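Side-chain contacts in dihydropteroate synthase (Anaplasma phagocytophilum, PDB 6UCZ), which catalyses the condensation of 6-hydroxymethyl-7,8-dihydropterin pyrophosphate with p-aminobenzoate to give 7,8-dihydropteroate, a step of folate biosynthesis: residues H158-P163 and R168-Q173; W184-V189 and K228-P233; L204-G209 and K222-L227; Y216-A221 and F244-V249. One frame throughout, in Å; residues are numbered along the deposited sequence.

The four contacts illustrate how a (beta/alpha)8 barrel ties its loops and outer helices to a ligand-bearing core. Contact 3 reaches the bound pterin-6-yl-methyl-monophosphate through D205, and each of the other three touches contact 3. Contact 2 is centred about 10 Å from contact 3, linked through a probable hydrogen bond of 2.9 Å between P233 O and L204 N. Contact 1 joins contact 3 where H158 N lies 2.9 Å from D205 O, and contact 4 where G172 O lies 2.9 Å from Y216 OH. Contacts 3 and 4 meet at G209 N and S217 OG, whereas contacts 2 and 4 do not touch, their centres being about 23 Å apart.

Contact 1 of 4, residues H158-P163 and R168-Q173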
# COMPACT_ATOMS: atom_id res chain seq x y z
N HIS A 158 -7.51 -4.83 -1.51
CA HIS A 158 -8.44 -5.58 -2.36
C HIS A 158 -7.81 -5.91 -3.71
O HIS A 158 -7.13 -5.08 -4.32
CB HIS A 158 -9.72 -4.78 -2.61
CG HIS A 158 -10.71 -5.51 -3.47
ND1 HIS A 158 -10.63 -5.51 -4.85
CD2 HIS A 158 -11.75 -6.31 -3.15
CE1 HIS A 158 -11.60 -6.27 -5.34
NE2 HIS A 158 -12.30 -6.75 -4.33
N HIS A 159 -8.06 -7.13 -4.20
CA HIS A 159 -7.66 -7.53 -5.55
C HIS A 159 -8.59 -8.61 -6.10
O HIS A 159 -9.37 -9.22 -5.36
CB HIS A 159 -6.20 -7.99 -5.57
CG HIS A 159 -5.94 -9.16 -4.67
ND1 HIS A 159 -6.24 -10.45 -5.04
CD2 HIS A 159 -5.45 -9.23 -3.41
CE1 HIS A 159 -5.92 -11.28 -4.06
NE2 HIS A 159 -5.43 -10.56 -3.06
N PHE A 160 -8.56 -8.78 -7.42
CA PHE A 160 -9.23 -9.88 -8.13
C PHE A 160 -8.26 -11.00 -8.47
O PHE A 160 -8.29 -11.57 -9.57
CB PHE A 160 -9.88 -9.33 -9.40
CG PHE A 160 -11.02 -8.38 -9.14
CD1 PHE A 160 -12.27 -8.86 -8.80
CD2 PHE A 160 -10.80 -7.01 -9.12
CE1 PHE A 160 -13.31 -7.99 -8.54
CE2 PHE A 160 -11.84 -6.13 -8.86
CZ PHE A 160 -13.09 -6.61 -8.56
N GLY A 161 -7.38 -11.33 -7.54
CA GLY A 161 -6.37 -12.35 -7.71
C GLY A 161 -5.03 -11.74 -8.09
O GLY A 161 -4.94 -10.72 -8.78
N LEU A 162 -3.95 -12.38 -7.63
CA LEU A 162 -2.60 -11.97 -7.94
C LEU A 162 -1.85 -13.12 -8.60
O LEU A 162 -1.92 -14.26 -8.12
CB LEU A 162 -1.85 -11.52 -6.69
CG LEU A 162 -2.46 -10.39 -5.87
CD1 LEU A 162 -1.65 -10.19 -4.58
CD2 LEU A 162 -2.54 -9.05 -6.66
N PRO A 163 -1.11 -12.85 -9.69
CA PRO A 163 -0.94 -11.56 -10.35
C PRO A 163 -2.21 -11.06 -11.01
O PRO A 163 -3.18 -11.83 -11.14
CB PRO A 163 0.12 -11.85 -11.42
CG PRO A 163 0.73 -13.14 -11.05
CD PRO A 163 -0.34 -13.91 -10.36
N ARG A 168 -9.45 -11.28 -15.21
CA ARG A 168 -10.00 -11.07 -13.87
C ARG A 168 -10.12 -9.57 -13.65
O ARG A 168 -9.29 -8.95 -12.98
CB ARG A 168 -9.14 -11.76 -12.79
CG ARG A 168 -9.20 -13.29 -12.93
CD ARG A 168 -8.40 -13.98 -11.85
NE ARG A 168 -7.04 -14.27 -12.26
CZ ARG A 168 -5.98 -13.52 -11.97
NH1 ARG A 168 -6.12 -12.40 -11.25
NH2 ARG A 168 -4.78 -13.89 -12.40
N SER A 169 -11.16 -8.98 -14.22
CA SER A 169 -11.36 -7.54 -14.21
C SER A 169 -12.84 -7.23 -14.03
O SER A 169 -13.69 -7.90 -14.63
CB SER A 169 -10.83 -6.92 -15.52
OG SER A 169 -10.98 -5.51 -15.52
N TYR A 170 -13.14 -6.19 -13.27
CA TYR A 170 -14.53 -5.89 -12.93
C TYR A 170 -15.22 -5.23 -14.11
O TYR A 170 -14.66 -4.36 -14.78
CB TYR A 170 -14.63 -4.96 -11.72
CG TYR A 170 -16.07 -4.61 -11.40
CD1 TYR A 170 -16.85 -5.46 -10.61
CD2 TYR A 170 -16.69 -3.47 -11.93
CE1 TYR A 170 -18.17 -5.18 -10.33
CE2 TYR A 170 -18.02 -3.18 -11.67
CZ TYR A 170 -18.76 -4.05 -10.86
OH TYR A 170 -20.08 -3.80 -10.58
N VAL A 171 -16.46 -5.66 -14.36
CA VAL A 171 -17.36 -5.10 -15.36
C VAL A 171 -18.72 -4.94 -14.69
O VAL A 171 -19.11 -5.77 -13.87
CB VAL A 171 -17.47 -6.00 -16.62
CG1 VAL A 171 -16.12 -6.18 -17.29
CG2 VAL A 171 -18.04 -7.35 -16.25
N GLY A 172 -19.41 -3.85 -15.00
CA GLY A 172 -20.70 -3.61 -14.39
C GLY A 172 -20.77 -2.24 -13.75
O GLY A 172 -19.95 -1.36 -14.04
N GLN A 173 -21.76 -2.06 -12.88
CA GLN A 173 -22.02 -0.76 -12.26
C GLN A 173 -20.92 -0.40 -11.28
O GLN A 173 -20.52 -1.23 -10.45
CB GLN A 173 -23.37 -0.77 -11.54
CG GLN A 173 -24.53 -1.00 -12.47
CD GLN A 173 -24.56 0.04 -13.56
OE1 GLN A 173 -24.36 1.23 -13.31
NE2 GLN A 173 -24.79 -0.40 -14.80
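F160 and R168 bring their CA atoms to within 5.9 Å where the loop turns back on itself, and neither segment here is a regular helix or strand. G161 has a positive phi, and a cis peptide bond precedes P163. The carbonyls of F160 and P163 both lie near one arginine, R168. The chain of R168 is bent at chi3 (-94°), which lays the edge of its guanidinium group against them. NH1 of R168 donates to F160 O at 2.9 Å with an N-H...O angle of 154°, from a position tilted out of that carbonyl plane. The same nitrogen also reaches P163 O at 3.0 Å, this time in the carbonyl plane, and R168 NH2 closes on P163 O at 2.9 Å. P163 O is thus gripped end-on by two nitrogens, which should fix the rotation of the guanidinium group. This long excursion joins strand 153-157 to helix 174-194, as a beta-alpha loop of the barrel, and the side chain of L162 comes to about 8 Å from the bound pterin. Farther along, CZ of F160 rests 3.9 Å from CB of Y170, the far end of the phenyl group reaching that carbon. H158 CE1 lies 3.5 Å above one face of the F160 ring. Within 158-163, G161 N donates to H159 ND1 at 2.9 Å in the imidazole plane.

Contact 2 of 4, residues W184-V189 and K228-P233; sequences WLCSRV and KKLGFP
The helical outer layer of the barrel meets the turn leading into its seventh strand here: V189 and C186 of helix 174-194 face F232 and L230 of segment 228-233. V189 has CG1 anti to its backbone N (chi1 169°), and this methyl makes the close contact, 3.6 Å from CZ of F232 at the far end of the phenyl group. The other methyl, CG2, lies farther off over the same face of the ring. One turn earlier, SG of C186 and CD1 of L230 meet at 4.0 Å. The leucine is extended here, with CD1 anti to CA (chi2 180°), so that this methyl is the part of the side chain that reaches the sulfur. L230 sits in a type I beta turn from K228 to G231, closed by the bond from G231 N to K228 O at 3.0 Å, and F232 follows directly after it; G231 leaves the helical region with positive phi. V189, L230 and F232 all also touch L204 of strand 202-205, and R199 makes a cation-pi contact with F232. Apolar residues from helix and turn meeting over a barrel strand are typical of the (beta/alpha)8 barrel.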
# COMPACT_ATOMS: atom_id res chain seq x y z
N TRP A 184 -15.69 -7.59 0.65
CA TRP A 184 -14.47 -8.41 0.62
C TRP A 184 -13.54 -8.03 1.77
O TRP A 184 -13.05 -8.89 2.51
CB TRP A 184 -13.81 -8.21 -0.75
CG TRP A 184 -12.61 -9.05 -1.18
CD1 TRP A 184 -12.63 -10.12 -2.03
CD2 TRP A 184 -11.23 -8.80 -0.87
NE1 TRP A 184 -11.35 -10.57 -2.25
CE2 TRP A 184 -10.48 -9.78 -1.55
CE3 TRP A 184 -10.56 -7.87 -0.08
CZ2 TRP A 184 -9.09 -9.86 -1.44
CZ3 TRP A 184 -9.19 -7.94 0.02
CH2 TRP A 184 -8.46 -8.92 -0.66
N LEU A 185 -13.31 -6.72 1.95
CA LEU A 185 -12.47 -6.23 3.04
C LEU A 185 -13.07 -6.55 4.40
O LEU A 185 -12.35 -6.93 5.33
CB LEU A 185 -12.26 -4.72 2.88
CG LEU A 185 -11.34 -4.37 1.72
CD1 LEU A 185 -11.41 -2.88 1.43
CD2 LEU A 185 -9.91 -4.77 2.06
N CYS A 186 -14.39 -6.38 4.54
CA CYS A 186 -15.02 -6.62 5.84
C CYS A 186 -14.92 -8.08 6.26
O CYS A 186 -14.77 -8.37 7.45
CB CYS A 186 -16.48 -6.18 5.81
SG CYS A 186 -16.70 -4.38 5.90
N SER A 187 -15.00 -9.00 5.30
CA SER A 187 -14.80 -10.41 5.61
C SER A 187 -13.40 -10.67 6.17
O SER A 187 -13.22 -11.50 7.07
CB SER A 187 -15.06 -11.26 4.37
OG SER A 187 -14.41 -12.51 4.45
N ARG A 188 -12.40 -9.97 5.62
CA ARG A 188 -11.02 -10.14 6.06
C ARG A 188 -10.78 -9.46 7.41
O ARG A 188 -10.00 -9.96 8.22
CB ARG A 188 -10.07 -9.63 4.99
CG ARG A 188 -9.84 -10.70 3.93
CD ARG A 188 -9.93 -10.13 2.53
NE ARG A 188 -9.64 -11.15 1.53
CZ ARG A 188 -10.58 -11.84 0.87
NH1 ARG A 188 -11.86 -11.60 1.10
NH2 ARG A 188 -10.22 -12.75 -0.02
N VAL A 189 -11.39 -8.29 7.63
CA VAL A 189 -11.36 -7.68 8.95
C VAL A 189 -11.87 -8.66 10.00
O VAL A 189 -11.26 -8.83 11.06
CB VAL A 189 -12.18 -6.38 8.96
CG1 VAL A 189 -12.38 -5.89 10.39
CG2 VAL A 189 -11.51 -5.31 8.13
N LYS A 228 -14.00 5.13 3.92
CA LYS A 228 -13.60 5.73 5.19
C LYS A 228 -14.72 5.64 6.23
O LYS A 228 -14.44 5.55 7.43
CB LYS A 228 -13.23 7.20 4.98
CG LYS A 228 -11.88 7.42 4.31
CD LYS A 228 -10.78 7.41 5.34
CE LYS A 228 -11.05 8.43 6.43
NZ LYS A 228 -10.06 8.26 7.52
N LYS A 229 -15.98 5.66 5.79
CA LYS A 229 -17.12 5.62 6.71
C LYS A 229 -17.20 4.31 7.47
O LYS A 229 -18.00 4.21 8.41
CB LYS A 229 -18.43 5.86 5.96
N LEU A 230 -16.40 3.31 7.10
CA LEU A 230 -16.36 2.07 7.85
C LEU A 230 -15.70 2.25 9.21
O LEU A 230 -15.88 1.40 10.09
CB LEU A 230 -15.62 1.01 7.04
CG LEU A 230 -16.39 0.40 5.88
CD1 LEU A 230 -15.55 -0.63 5.16
CD2 LEU A 230 -17.67 -0.22 6.38
N GLY A 231 -14.95 3.34 9.41
CA GLY A 231 -14.32 3.63 10.67
C GLY A 231 -12.88 3.17 10.81
O GLY A 231 -12.27 3.42 11.85
N PHE A 232 -12.34 2.50 9.80
CA PHE A 232 -10.95 2.06 9.75
C PHE A 232 -10.10 3.06 8.98
O PHE A 232 -10.58 3.69 8.03
CB PHE A 232 -10.85 0.69 9.07
CG PHE A 232 -11.53 -0.40 9.83
CD1 PHE A 232 -12.88 -0.64 9.66
CD2 PHE A 232 -10.82 -1.20 10.72
CE1 PHE A 232 -13.51 -1.65 10.37
CE2 PHE A 232 -11.44 -2.20 11.43
CZ PHE A 232 -12.79 -2.43 11.25
N PRO A 233 -8.83 3.21 9.35
CA PRO A 233 -7.91 3.97 8.51
C PRO A 233 -7.80 3.35 7.13
O PRO A 233 -7.93 2.13 6.95
CB PRO A 233 -6.58 3.89 9.26
CG PRO A 233 -6.94 3.48 10.67
CD PRO A 233 -8.17 2.64 10.54

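Contact 3 of 4, residues L204-G209 and K222-L227. With PMM (pterin-6-yl-methyl-monophosphate), chain C.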
# COMPACT_ATOMS: atom_id res chain seq x y z
N LEU A 204 -7.36 -0.41 5.67
CA LEU A 204 -8.04 -0.91 4.47
C LEU A 204 -7.58 -0.17 3.22
O LEU A 204 -7.47 1.06 3.22
CB LEU A 204 -9.56 -0.75 4.60
CG LEU A 204 -10.21 -1.38 5.83
CD1 LEU A 204 -11.72 -1.20 5.83
CD2 LEU A 204 -9.83 -2.86 5.94
N ASP A 205 -7.33 -0.92 2.15
CA ASP A 205 -6.85 -0.37 0.88
C ASP A 205 -7.67 -0.97 -0.25
O ASP A 205 -7.75 -2.21 -0.37
CB ASP A 205 -5.35 -0.67 0.73
CG ASP A 205 -4.72 -0.06 -0.52
OD1 ASP A 205 -5.39 0.07 -1.58
OD2 ASP A 205 -3.52 0.27 -0.44
N PRO A 206 -8.30 -0.15 -1.11
CA PRO A 206 -9.14 -0.70 -2.19
C PRO A 206 -8.36 -1.31 -3.35
O PRO A 206 -9.00 -1.85 -4.27
CB PRO A 206 -9.93 0.52 -2.67
CG PRO A 206 -9.00 1.67 -2.40
CD PRO A 206 -8.32 1.33 -1.10
N GLY A 207 -7.04 -1.20 -3.39
CA GLY A 207 -6.28 -1.79 -4.47
C GLY A 207 -6.59 -1.20 -5.84
O GLY A 207 -7.02 -1.92 -6.76
N LEU A 208 -6.37 0.10 -5.99
CA LEU A 208 -6.57 0.75 -7.28
C LEU A 208 -5.76 0.05 -8.36
O LEU A 208 -4.61 -0.34 -8.14
CB LEU A 208 -6.19 2.24 -7.21
CG LEU A 208 -6.90 3.12 -6.17
CD1 LEU A 208 -6.62 4.64 -6.40
CD2 LEU A 208 -8.40 2.86 -6.26
N GLY A 209 -6.37 -0.15 -9.52
CA GLY A 209 -5.70 -0.83 -10.61
C GLY A 209 -5.71 -2.35 -10.56
O GLY A 209 -5.43 -2.98 -11.58
N LYS A 222 -12.69 8.83 -6.14
CA LYS A 222 -13.64 9.91 -5.93
C LYS A 222 -14.54 9.62 -4.74
O LYS A 222 -14.94 10.55 -4.01
CB LYS A 222 -14.48 10.14 -7.19
CG LYS A 222 -15.83 10.80 -6.93
CD LYS A 222 -16.61 11.07 -8.21
CE LYS A 222 -16.99 9.78 -8.93
NZ LYS A 222 -17.90 10.03 -10.09
N ASN A 223 -14.87 8.35 -4.51
CA ASN A 223 -15.81 7.97 -3.46
C ASN A 223 -15.11 7.32 -2.27
O ASN A 223 -15.71 6.53 -1.55
CB ASN A 223 -16.89 7.05 -4.03
CG ASN A 223 -17.88 7.78 -4.92
OD1 ASN A 223 -17.88 7.64 -6.14
ND2 ASN A 223 -18.73 8.57 -4.29
N ILE A 224 -13.84 7.68 -2.04
CA ILE A 224 -13.06 7.03 -0.99
C ILE A 224 -13.67 7.28 0.39
O ILE A 224 -13.45 6.50 1.32
CB ILE A 224 -11.59 7.51 -1.05
CG1 ILE A 224 -10.68 6.55 -0.27
CG2 ILE A 224 -11.44 8.95 -0.53
CD1 ILE A 224 -10.55 5.18 -0.91
N GLY A 225 -14.45 8.36 0.54
CA GLY A 225 -15.13 8.62 1.80
C GLY A 225 -16.08 7.51 2.22
O GLY A 225 -16.31 7.30 3.41
N LYS A 226 -16.69 6.81 1.25
CA LYS A 226 -17.57 5.69 1.59
C LYS A 226 -16.78 4.54 2.23
O LYS A 226 -17.28 3.88 3.14
CB LYS A 226 -18.33 5.21 0.36
CG LYS A 226 -19.38 4.16 0.71
CD LYS A 226 -20.24 3.76 -0.48
CE LYS A 226 -21.15 2.59 -0.15
NZ LYS A 226 -22.15 2.34 -1.22
N LEU A 227 -15.56 4.29 1.77
CA LEU A 227 -14.73 3.31 2.45
C LEU A 227 -14.30 3.83 3.83
O LEU A 227 -14.24 3.07 4.80
CB LEU A 227 -13.51 2.98 1.60
CG LEU A 227 -12.58 1.88 2.12
CD1 LEU A 227 -13.33 0.56 2.34
CD2 LEU A 227 -11.43 1.69 1.15
N5 PMM C . 0.15 -1.30 -5.30
C6 PMM C . 1.23 -2.02 -5.62
C7 PMM C . 1.92 -2.74 -4.67
N8 PMM C . 1.58 -2.80 -3.38
N1 PMM C . 0.16 -2.13 -1.72
C2 PMM C . -0.92 -1.45 -1.33
N2 PMM C . -1.30 -1.49 -0.05
N3 PMM C . -1.68 -0.70 -2.19
C4 PMM C . -1.45 -0.56 -3.54
O4 PMM C . -2.19 0.11 -4.25
C4A PMM C . -0.26 -1.31 -4.02
C8A PMM C . 0.50 -2.08 -3.06
C9 PMM C . 1.59 -2.03 -7.08
O10 PMM C . 2.12 -0.74 -7.45
PA PMM C . 3.68 -0.49 -7.78
O1P PMM C . 3.74 0.94 -8.33
O2P PMM C . 4.06 -1.42 -8.93
O3P PMM C . 4.51 -0.70 -6.55
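L227 meets P206 and L204 through the two branches of its side chain. CB points toward strand 202-205, and CG continues outward anti to the backbone N (chi1 -175°), carrying the fork into the interface. From there CD2 reaches P206 CD at 3.9 Å, the two side chains slanting across each other, while CD1 approaches L204 CD1 at 4.2 Å. Three residues earlier, I224 adds its own tip, CD1, which lies 4.1 Å from P206 CG and crosses the proline at about a right angle. Between the two residues so packed, D205 turns its side chain away from the helix and into the pterin pocket. Its OD2 accepts two bonds from the ligand: N3 of PMM donates at 2.7 Å with an N-H...O angle of 152°, and PMM N2 donates at 2.9 Å. The other oxygen, OD1, takes the backbone N-H of G207 at 2.8 Å and 167°, an Asx turn that helps to hold the carboxylate in place for the ligand. N133, K241 and R274 also hydrogen-bond the ligand. The strand end thus presents one side to the ligand and the other to helix 224-228, flanked by strands 153-157 and 235-236, with helix 174-194 closing on L227 through I182 and on L204 through V189.

Contact 4 of 4, residues Y216-A221 and F244-V249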
# COMPACT_ATOMS: atom_id res chain seq x y z
N TYR A 216 -13.00 2.73 -13.29
CA TYR A 216 -13.41 2.24 -11.98
C TYR A 216 -12.47 2.71 -10.89
O TYR A 216 -12.91 3.00 -9.77
CB TYR A 216 -13.49 0.71 -11.99
CG TYR A 216 -14.56 0.17 -12.92
CD1 TYR A 216 -15.91 0.33 -12.63
CD2 TYR A 216 -14.21 -0.52 -14.07
CE1 TYR A 216 -16.90 -0.16 -13.51
CE2 TYR A 216 -15.18 -1.02 -14.93
CZ TYR A 216 -16.52 -0.84 -14.65
OH TYR A 216 -17.47 -1.36 -15.53
N SER A 217 -11.16 2.77 -11.17
CA SER A 217 -10.21 3.25 -10.17
C SER A 217 -10.44 4.71 -9.83
O SER A 217 -10.32 5.10 -8.66
CB SER A 217 -8.77 3.05 -10.65
OG SER A 217 -8.43 1.67 -10.63
N TRP A 218 -10.80 5.53 -10.82
CA TRP A 218 -11.15 6.92 -10.51
C TRP A 218 -12.43 6.99 -9.69
O TRP A 218 -12.54 7.80 -8.77
CB TRP A 218 -11.29 7.74 -11.81
CG TRP A 218 -9.97 8.12 -12.36
CD1 TRP A 218 -9.29 7.54 -13.40
CD2 TRP A 218 -9.12 9.16 -11.86
NE1 TRP A 218 -8.07 8.14 -13.57
CE2 TRP A 218 -7.94 9.14 -12.64
CE3 TRP A 218 -9.24 10.09 -10.82
CZ2 TRP A 218 -6.89 10.03 -12.41
CZ3 TRP A 218 -8.19 10.97 -10.60
CH2 TRP A 218 -7.04 10.94 -11.39
N TYR A 219 -13.42 6.15 -10.04
CA TYR A 219 -14.67 6.13 -9.28
C TYR A 219 -14.41 5.83 -7.80
O TYR A 219 -15.00 6.47 -6.92
CB TYR A 219 -15.64 5.10 -9.88
CG TYR A 219 -16.97 5.02 -9.16
CD1 TYR A 219 -17.15 4.19 -8.06
CD2 TYR A 219 -18.05 5.78 -9.58
CE1 TYR A 219 -18.38 4.12 -7.40
CE2 TYR A 219 -19.28 5.72 -8.94
CZ TYR A 219 -19.44 4.89 -7.85
OH TYR A 219 -20.66 4.83 -7.22
N ILE A 220 -13.54 4.86 -7.52
CA ILE A 220 -13.24 4.50 -6.14
C ILE A 220 -12.55 5.66 -5.43
O ILE A 220 -12.90 6.03 -4.30
CB ILE A 220 -12.36 3.24 -6.10
CG1 ILE A 220 -13.09 2.03 -6.70
CG2 ILE A 220 -11.87 2.98 -4.67
CD1 ILE A 220 -14.40 1.72 -6.03
N ALA A 221 -11.51 6.23 -6.06
CA ALA A 221 -10.82 7.38 -5.48
C ALA A 221 -11.81 8.50 -5.18
O ALA A 221 -11.82 9.06 -4.07
CB ALA A 221 -9.72 7.86 -6.43
N PHE A 244 -4.04 6.63 -14.63
CA PHE A 244 -3.69 7.90 -15.25
C PHE A 244 -3.57 7.81 -16.76
O PHE A 244 -3.37 8.84 -17.40
CB PHE A 244 -2.39 8.44 -14.66
CG PHE A 244 -2.53 8.93 -13.25
CD1 PHE A 244 -3.01 10.21 -12.99
CD2 PHE A 244 -2.28 8.09 -12.19
CE1 PHE A 244 -3.17 10.67 -11.68
CE2 PHE A 244 -2.46 8.52 -10.89
CZ PHE A 244 -2.90 9.84 -10.64
N SER A 245 -3.69 6.63 -17.36
CA SER A 245 -3.75 6.58 -18.81
C SER A 245 -5.04 7.19 -19.33
O SER A 245 -5.13 7.51 -20.52
CB SER A 245 -3.63 5.14 -19.30
OG SER A 245 -4.83 4.45 -19.01
N LEU A 246 -6.04 7.35 -18.46
CA LEU A 246 -7.33 7.90 -18.86
C LEU A 246 -7.24 9.41 -19.10
O LEU A 246 -7.81 9.93 -20.08
CB LEU A 246 -8.36 7.58 -17.77
CG LEU A 246 -9.82 7.84 -18.09
CD1 LEU A 246 -10.24 6.95 -19.25
CD2 LEU A 246 -10.65 7.58 -16.84
N ILE A 247 -6.58 10.13 -18.20
CA ILE A 247 -5.97 11.42 -18.54
C ILE A 247 -4.76 11.06 -19.37
O ILE A 247 -3.74 10.72 -18.78
CB ILE A 247 -5.43 12.21 -17.33
CG1 ILE A 247 -6.20 11.93 -16.04
CG2 ILE A 247 -5.35 13.70 -17.69
CD1 ILE A 247 -7.36 12.83 -15.88
N PRO A 248 -4.79 11.16 -20.68
CA PRO A 248 -3.59 10.79 -21.44
C PRO A 248 -2.33 11.37 -20.79
O PRO A 248 -1.90 12.48 -21.10
CB PRO A 248 -3.87 11.35 -22.84
CG PRO A 248 -4.83 12.48 -22.61
CD PRO A 248 -5.65 12.12 -21.39
N VAL A 249 -1.79 10.65 -19.80
CA VAL A 249 -0.50 10.94 -19.18
C VAL A 249 0.29 9.63 -19.18
O VAL A 249 -0.08 8.68 -18.48
CB VAL A 249 -0.62 11.49 -17.75
CG1 VAL A 249 0.77 11.73 -17.17
CG2 VAL A 249 -1.45 12.77 -17.70
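W218 and F244 both place CG beside the backbone N and anti to the carbonyl carbon, with chi1 at -78° and -71°, and these torsions swing the two aromatic groups into each other. The pair is T-shaped: the edge of the indole six-membered ring is turned toward the face of F244, with centroids 5.4 Å apart and planes at 79°. The closest approach is W218 CZ2 to F244 CE1 at 3.8 Å, and W218 CH2 follows at 3.9 Å from the same CE1, so the benzo end of the indole carries the contact. At the pyrrole end, CD1 of W218 meets CD2 of L246 at 3.7 Å, L246 running alongside the indole but heading the other way. In the barrel, helix 214-222 belongs to the excursion after strand 202-205, and segment 244-249 to the one after strand 235-236; the contact thus binds two successive beta-alpha connections, and F244 has its side chain about 10 Å from the bound pterin. The indole nitrogen is satisfied by the main chain of the second connection, W218 NE1 bonding to M243 O just before the segment. I247 CG1 comes 4.2 Å from W218 CZ2, a contact to be read with caution because the model is strained around the I247 carbonyl. Helix 255-267 completes the surroundings, with L261 against W218, and P257 and T258 against F244.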